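Local coordinates for protein beta-catenin homolog sys-1 (PDB 3C2G) that acts as a beta-catenin in Wnt asymmetry signalling, binding the TCF factor pop-1 directly to activate or repress target genes, at residues Asp438-Glu450 with Leu458-Leu470. Numbering follows the deposited sequence.
Sequences DILKKLMSCLSCE and LELRSTILRSFIL
Two successive helices of the armadillo domain, 437-448 and 457-472, meet here as an inclined antiparallel pair, and Arg-461 of the second reaches the carboxyl-terminal end of the first to bind carbonyls there. Its chain, extended from CG to NE, brings NE to Cys-446 O at 2.8 Å, in the plane of that carbonyl; NE and NH2 together grip this one oxygen side-on, NH2 at 3.0 Å from above the carbonyl plane in a more bent bond. NH2 also donates to Cys-449 O (2.9 Å, 155° at the hydrogen), meeting a lone pair, while Leu-447 O lies over one guanidinium face. A leucine in place of Arg-461 would probably leave the Cys-446 and Cys-449 carbonyls without these donors and the chain after the helix less firmly held. Next to this grip, the Leu-447 side chain is a knob among Arg-461, Ile-464, Leu-465 and Phe-468, its CD1 3.8 Å from Ile-464 CG2. Ile-464 CD1 touches Cys-446 CB (3.6 Å), and Leu-440 CD2 lies at the edge of the Phe-468 ring, in its plane, near CE1. Helix 388-409 packs against Leu-460, Ile-464 and Ser-467, helix 515-535 against Leu-465, and helix 494-507 against Met-444 and Ser-448, with its Trp-504 in cation-pi contact with Arg-461.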
loop_
_atom_site.group_PDB
_atom_site.type_symbol
_atom_site.label_atom_id
_atom_site.label_comp_id
_atom_site.label_asym_id
_atom_site.label_seq_id
_atom_site.Cartn_x
_atom_site.Cartn_y
_atom_site.Cartn_z
ATOM N N ASP A 438 -8.182 -19.408 -25.894
ATOM C CA ASP A 438 -6.995 -18.603 -25.669
ATOM C C ASP A 438 -6.739 -18.320 -24.186
ATOM O O ASP A 438 -5.615 -18.472 -23.728
ATOM C CB ASP A 438 -7.050 -17.307 -26.476
ATOM C CG ASP A 438 -5.673 -16.667 -26.667
ATOM O OD1 ASP A 438 -4.627 -17.316 -26.382
ATOM O OD2 ASP A 438 -5.638 -15.497 -27.111
ATOM N N ILE A 439 -7.769 -17.931 -23.438
ATOM C CA ILE A 439 -7.580 -17.651 -22.026
ATOM C C ILE A 439 -7.401 -18.927 -21.186
ATOM O O ILE A 439 -6.639 -18.936 -20.203
ATOM C CB ILE A 439 -8.663 -16.706 -21.444
ATOM C CG1 ILE A 439 -8.117 -15.986 -20.198
ATOM C CG2 ILE A 439 -9.959 -17.456 -21.154
ATOM C CD1 ILE A 439 -8.919 -14.803 -19.770
ATOM N N LEU A 440 -8.067 -20.007 -21.584
ATOM C CA LEU A 440 -7.834 -21.305 -20.944
ATOM C C LEU A 440 -6.373 -21.709 -21.068
ATOM O O LEU A 440 -5.772 -22.157 -20.100
ATOM C CB LEU A 440 -8.731 -22.401 -21.530
ATOM C CG LEU A 440 -10.192 -22.445 -21.065
ATOM C CD1 LEU A 440 -10.900 -23.618 -21.717
ATOM C CD2 LEU A 440 -10.341 -22.528 -19.553
ATOM N N LYS A 441 -5.809 -21.556 -22.262
ATOM C CA LYS A 441 -4.420 -21.908 -22.482
ATOM C C LYS A 441 -3.507 -21.097 -21.568
ATOM O O LYS A 441 -2.635 -21.663 -20.917
ATOM C CB LYS A 441 -4.022 -21.721 -23.946
ATOM C CG LYS A 441 -4.402 -22.875 -24.860
ATOM C CD LYS A 441 -3.985 -22.570 -26.299
ATOM C CE LYS A 441 -4.682 -23.483 -27.297
ATOM N NZ LYS A 441 -3.791 -23.856 -28.452
ATOM N N LYS A 442 -3.736 -19.784 -21.503
ATOM C CA LYS A 442 -2.942 -18.888 -20.679
ATOM C C LYS A 442 -3.085 -19.192 -19.190
ATOM O O LYS A 442 -2.093 -19.174 -18.445
ATOM C CB LYS A 442 -3.296 -17.430 -20.983
ATOM C CG LYS A 442 -2.857 -17.020 -22.374
ATOM C CD LYS A 442 -3.151 -15.560 -22.707
ATOM C CE LYS A 442 -2.267 -15.132 -23.881
ATOM N NZ LYS A 442 -2.307 -13.668 -24.117
ATOM N N LEU A 443 -4.311 -19.493 -18.767
ATOM C CA LEU A 443 -4.563 -19.815 -17.376
ATOM C C LEU A 443 -3.942 -21.133 -16.988
ATOM O O LEU A 443 -3.415 -21.266 -15.883
ATOM C CB LEU A 443 -6.055 -19.805 -17.043
ATOM C CG LEU A 443 -6.737 -18.436 -16.996
ATOM C CD1 LEU A 443 -8.127 -18.567 -16.429
ATOM C CD2 LEU A 443 -5.926 -17.403 -16.206
HETATM N N MSE A 444 -3.981 -22.109 -17.884
HETATM C CA MSE A 444 -3.389 -23.396 -17.547
HETATM C C MSE A 444 -1.875 -23.334 -17.594
HETATM O O MSE A 444 -1.205 -24.065 -16.889
HETATM C CB MSE A 444 -4.000 -24.590 -18.320
HETATM C CG MSE A 444 -3.890 -24.572 -19.834
HETATM SE SE MSE A 444 -4.888 -26.064 -20.724
HETATM C CE MSE A 444 -6.656 -25.824 -19.928
ATOM N N SER A 445 -1.329 -22.424 -18.388
ATOM C CA SER A 445 0.121 -22.270 -18.404
ATOM C C SER A 445 0.701 -21.556 -17.159
ATOM O O SER A 445 1.811 -21.864 -16.763
ATOM C CB SER A 445 0.611 -21.672 -19.728
ATOM O OG SER A 445 0.535 -20.261 -19.725
ATOM N N CYS A 446 -0.047 -20.647 -16.530
ATOM C CA CYS A 446 0.340 -20.091 -15.213
ATOM C C CYS A 446 0.426 -21.167 -14.142
ATOM O O CYS A 446 1.140 -21.030 -13.133
ATOM C CB CYS A 446 -0.681 -19.080 -14.708
ATOM S SG CYS A 446 -0.901 -17.607 -15.678
ATOM N N LEU A 447 -0.345 -22.219 -14.354
ATOM C CA LEU A 447 -0.541 -23.261 -13.377
ATOM C C LEU A 447 0.667 -24.169 -13.363
ATOM O O LEU A 447 0.997 -24.758 -12.328
ATOM C CB LEU A 447 -1.779 -24.054 -13.780
ATOM C CG LEU A 447 -2.830 -24.467 -12.765
ATOM C CD1 LEU A 447 -3.080 -23.411 -11.689
ATOM C CD2 LEU A 447 -4.098 -24.788 -13.523
ATOM N N SER A 448 1.339 -24.264 -14.510
ATOM C CA SER A 448 2.410 -25.248 -14.695
ATOM C C SER A 448 3.777 -24.719 -15.169
ATOM O O SER A 448 4.704 -25.505 -15.318
ATOM C CB SER A 448 1.937 -26.343 -15.651
ATOM O OG SER A 448 1.970 -25.875 -16.989
ATOM N N CYS A 449 3.913 -23.418 -15.429
ATOM C CA CYS A 449 5.212 -22.885 -15.891
ATOM C C CYS A 449 6.342 -23.123 -14.871
ATOM O O CYS A 449 6.105 -23.167 -13.664
ATOM C CB CYS A 449 5.122 -21.411 -16.326
ATOM S SG CYS A 449 4.304 -20.265 -15.160
ATOM N N GLU A 450 7.557 -23.329 -15.370
ATOM C CA GLU A 450 8.701 -23.657 -14.511
ATOM C C GLU A 450 9.756 -22.563 -14.538
ATOM O O GLU A 450 10.201 -22.155 -15.611
ATOM C CB GLU A 450 9.325 -24.998 -14.919
ATOM N N LEU A 458 2.232 -18.685 -5.798
ATOM C CA LEU A 458 1.453 -19.613 -4.993
ATOM C C LEU A 458 -0.010 -19.192 -4.883
ATOM O O LEU A 458 -0.917 -20.013 -5.052
ATOM C CB LEU A 458 2.068 -19.756 -3.603
ATOM C CG LEU A 458 1.312 -20.599 -2.574
ATOM C CD1 LEU A 458 1.061 -22.045 -3.086
ATOM C CD2 LEU A 458 2.050 -20.604 -1.243
ATOM N N GLU A 459 -0.220 -17.911 -4.604
ATOM C CA GLU A 459 -1.543 -17.362 -4.394
ATOM C C GLU A 459 -2.283 -17.292 -5.720
ATOM O O GLU A 459 -3.502 -17.445 -5.752
ATOM C CB GLU A 459 -1.447 -15.977 -3.748
ATOM C CG GLU A 459 -2.789 -15.407 -3.269
ATOM C CD GLU A 459 -2.676 -14.071 -2.539
ATOM O OE1 GLU A 459 -1.652 -13.822 -1.856
ATOM O OE2 GLU A 459 -3.639 -13.274 -2.644
ATOM N N LEU A 460 -1.541 -17.069 -6.804
ATOM C CA LEU A 460 -2.106 -17.090 -8.142
ATOM C C LEU A 460 -2.650 -18.475 -8.526
ATOM O O LEU A 460 -3.740 -18.584 -9.067
ATOM C CB LEU A 460 -1.081 -16.637 -9.182
ATOM C CG LEU A 460 -1.559 -16.722 -10.643
ATOM C CD1 LEU A 460 -2.797 -15.851 -10.901
ATOM C CD2 LEU A 460 -0.462 -16.364 -11.614
ATOM N N ARG A 461 -1.881 -19.523 -8.257
ATOM C CA ARG A 461 -2.261 -20.881 -8.647
ATOM C C ARG A 461 -3.429 -21.369 -7.812
ATOM O O ARG A 461 -4.295 -22.075 -8.294
ATOM C CB ARG A 461 -1.064 -21.831 -8.541
ATOM C CG ARG A 461 0.022 -21.471 -9.526
ATOM C CD ARG A 461 1.233 -22.370 -9.489
ATOM N NE ARG A 461 1.954 -22.175 -10.741
ATOM C CZ ARG A 461 3.121 -22.724 -11.055
ATOM N NH1 ARG A 461 3.753 -23.517 -10.194
ATOM N NH2 ARG A 461 3.656 -22.466 -12.241
ATOM N N SER A 462 -3.464 -20.958 -6.559
ATOM C CA SER A 462 -4.582 -21.283 -5.711
ATOM C C SER A 462 -5.860 -20.617 -6.232
ATOM O O SER A 462 -6.918 -21.248 -6.264
ATOM C CB SER A 462 -4.280 -20.836 -4.285
ATOM O OG SER A 462 -5.290 -21.264 -3.403
ATOM N N THR A 463 -5.745 -19.357 -6.655
ATOM C CA THR A 463 -6.888 -18.559 -7.127
ATOM C C THR A 463 -7.404 -19.069 -8.472
ATOM O O THR A 463 -8.601 -19.044 -8.740
ATOM C CB THR A 463 -6.505 -17.055 -7.245
ATOM O OG1 THR A 463 -6.049 -16.585 -5.974
ATOM C CG2 THR A 463 -7.685 -16.198 -7.681
ATOM N N ILE A 464 -6.494 -19.538 -9.314
ATOM C CA ILE A 464 -6.870 -20.096 -10.603
ATOM C C ILE A 464 -7.719 -21.361 -10.428
ATOM O O ILE A 464 -8.721 -21.537 -11.128
ATOM C CB ILE A 464 -5.645 -20.406 -11.460
ATOM C CG1 ILE A 464 -4.993 -19.105 -11.937
ATOM C CG2 ILE A 464 -6.035 -21.280 -12.653
ATOM C CD1 ILE A 464 -3.634 -19.304 -12.576
ATOM N N LEU A 465 -7.327 -22.227 -9.492
ATOM C CA LEU A 465 -8.069 -23.455 -9.262
ATOM C C LEU A 465 -9.491 -23.095 -8.873
ATOM O O LEU A 465 -10.455 -23.718 -9.341
ATOM C CB LEU A 465 -7.421 -24.324 -8.182
ATOM C CG LEU A 465 -6.029 -24.860 -8.485
ATOM C CD1 LEU A 465 -5.490 -25.639 -7.280
ATOM C CD2 LEU A 465 -6.016 -25.718 -9.748
ATOM N N ARG A 466 -9.605 -22.073 -8.032
ATOM C CA ARG A 466 -10.898 -21.606 -7.565
ATOM C C ARG A 466 -11.754 -21.103 -8.739
ATOM O O ARG A 466 -12.939 -21.418 -8.832
ATOM C CB ARG A 466 -10.714 -20.513 -6.514
ATOM C CG ARG A 466 -11.591 -20.698 -5.300
ATOM C CD ARG A 466 -12.890 -19.983 -5.435
ATOM N NE ARG A 466 -13.949 -20.642 -4.673
ATOM C CZ ARG A 466 -14.608 -20.072 -3.674
ATOM N NH1 ARG A 466 -14.302 -18.828 -3.312
ATOM N NH2 ARG A 466 -15.573 -20.737 -3.051
ATOM N N SER A 467 -11.147 -20.332 -9.631
ATOM C CA SER A 467 -11.843 -19.854 -10.815
ATOM C C SER A 467 -12.459 -20.993 -11.636
ATOM O O SER A 467 -13.605 -20.890 -12.056
ATOM C CB SER A 467 -10.911 -19.001 -11.683
ATOM O OG SER A 467 -10.786 -17.712 -11.115
ATOM N N PHE A 468 -11.690 -22.059 -11.858
ATOM C CA PHE A 468 -12.155 -23.217 -12.596
ATOM C C PHE A 468 -13.277 -23.921 -11.854
ATOM O O PHE A 468 -14.280 -24.292 -12.457
ATOM C CB PHE A 468 -11.009 -24.187 -12.880
ATOM C CG PHE A 468 -10.106 -23.740 -13.982
ATOM C CD1 PHE A 468 -10.610 -23.485 -15.248
ATOM C CD2 PHE A 468 -8.737 -23.582 -13.766
ATOM C CE1 PHE A 468 -9.759 -23.060 -16.280
ATOM C CE2 PHE A 468 -7.885 -23.154 -14.802
ATOM C CZ PHE A 468 -8.399 -22.895 -16.048
ATOM N N ILE A 469 -13.107 -24.092 -10.549
ATOM C CA ILE A 469 -14.157 -24.636 -9.706
ATOM C C ILE A 469 -15.469 -23.882 -9.934
ATOM O O ILE A 469 -16.482 -24.490 -10.274
ATOM C CB ILE A 469 -13.770 -24.602 -8.218
ATOM C CG1 ILE A 469 -12.669 -25.624 -7.938
ATOM C CG2 ILE A 469 -14.983 -24.882 -7.331
ATOM C CD1 ILE A 469 -11.938 -25.408 -6.617
ATOM N N LEU A 470 -15.444 -22.565 -9.774
ATOM C CA LEU A 470 -16.658 -21.764 -9.895
ATOM C C LEU A 470 -17.226 -21.704 -11.315
ATOM O O LEU A 470 -18.441 -21.780 -11.500
ATOM C CB LEU A 470 -16.428 -20.357 -9.359
ATOM C CG LEU A 470 -16.051 -20.269 -7.881
ATOM C CD1 LEU A 470 -15.798 -18.812 -7.471
ATOM C CD2 LEU A 470 -17.108 -20.923 -6.991
#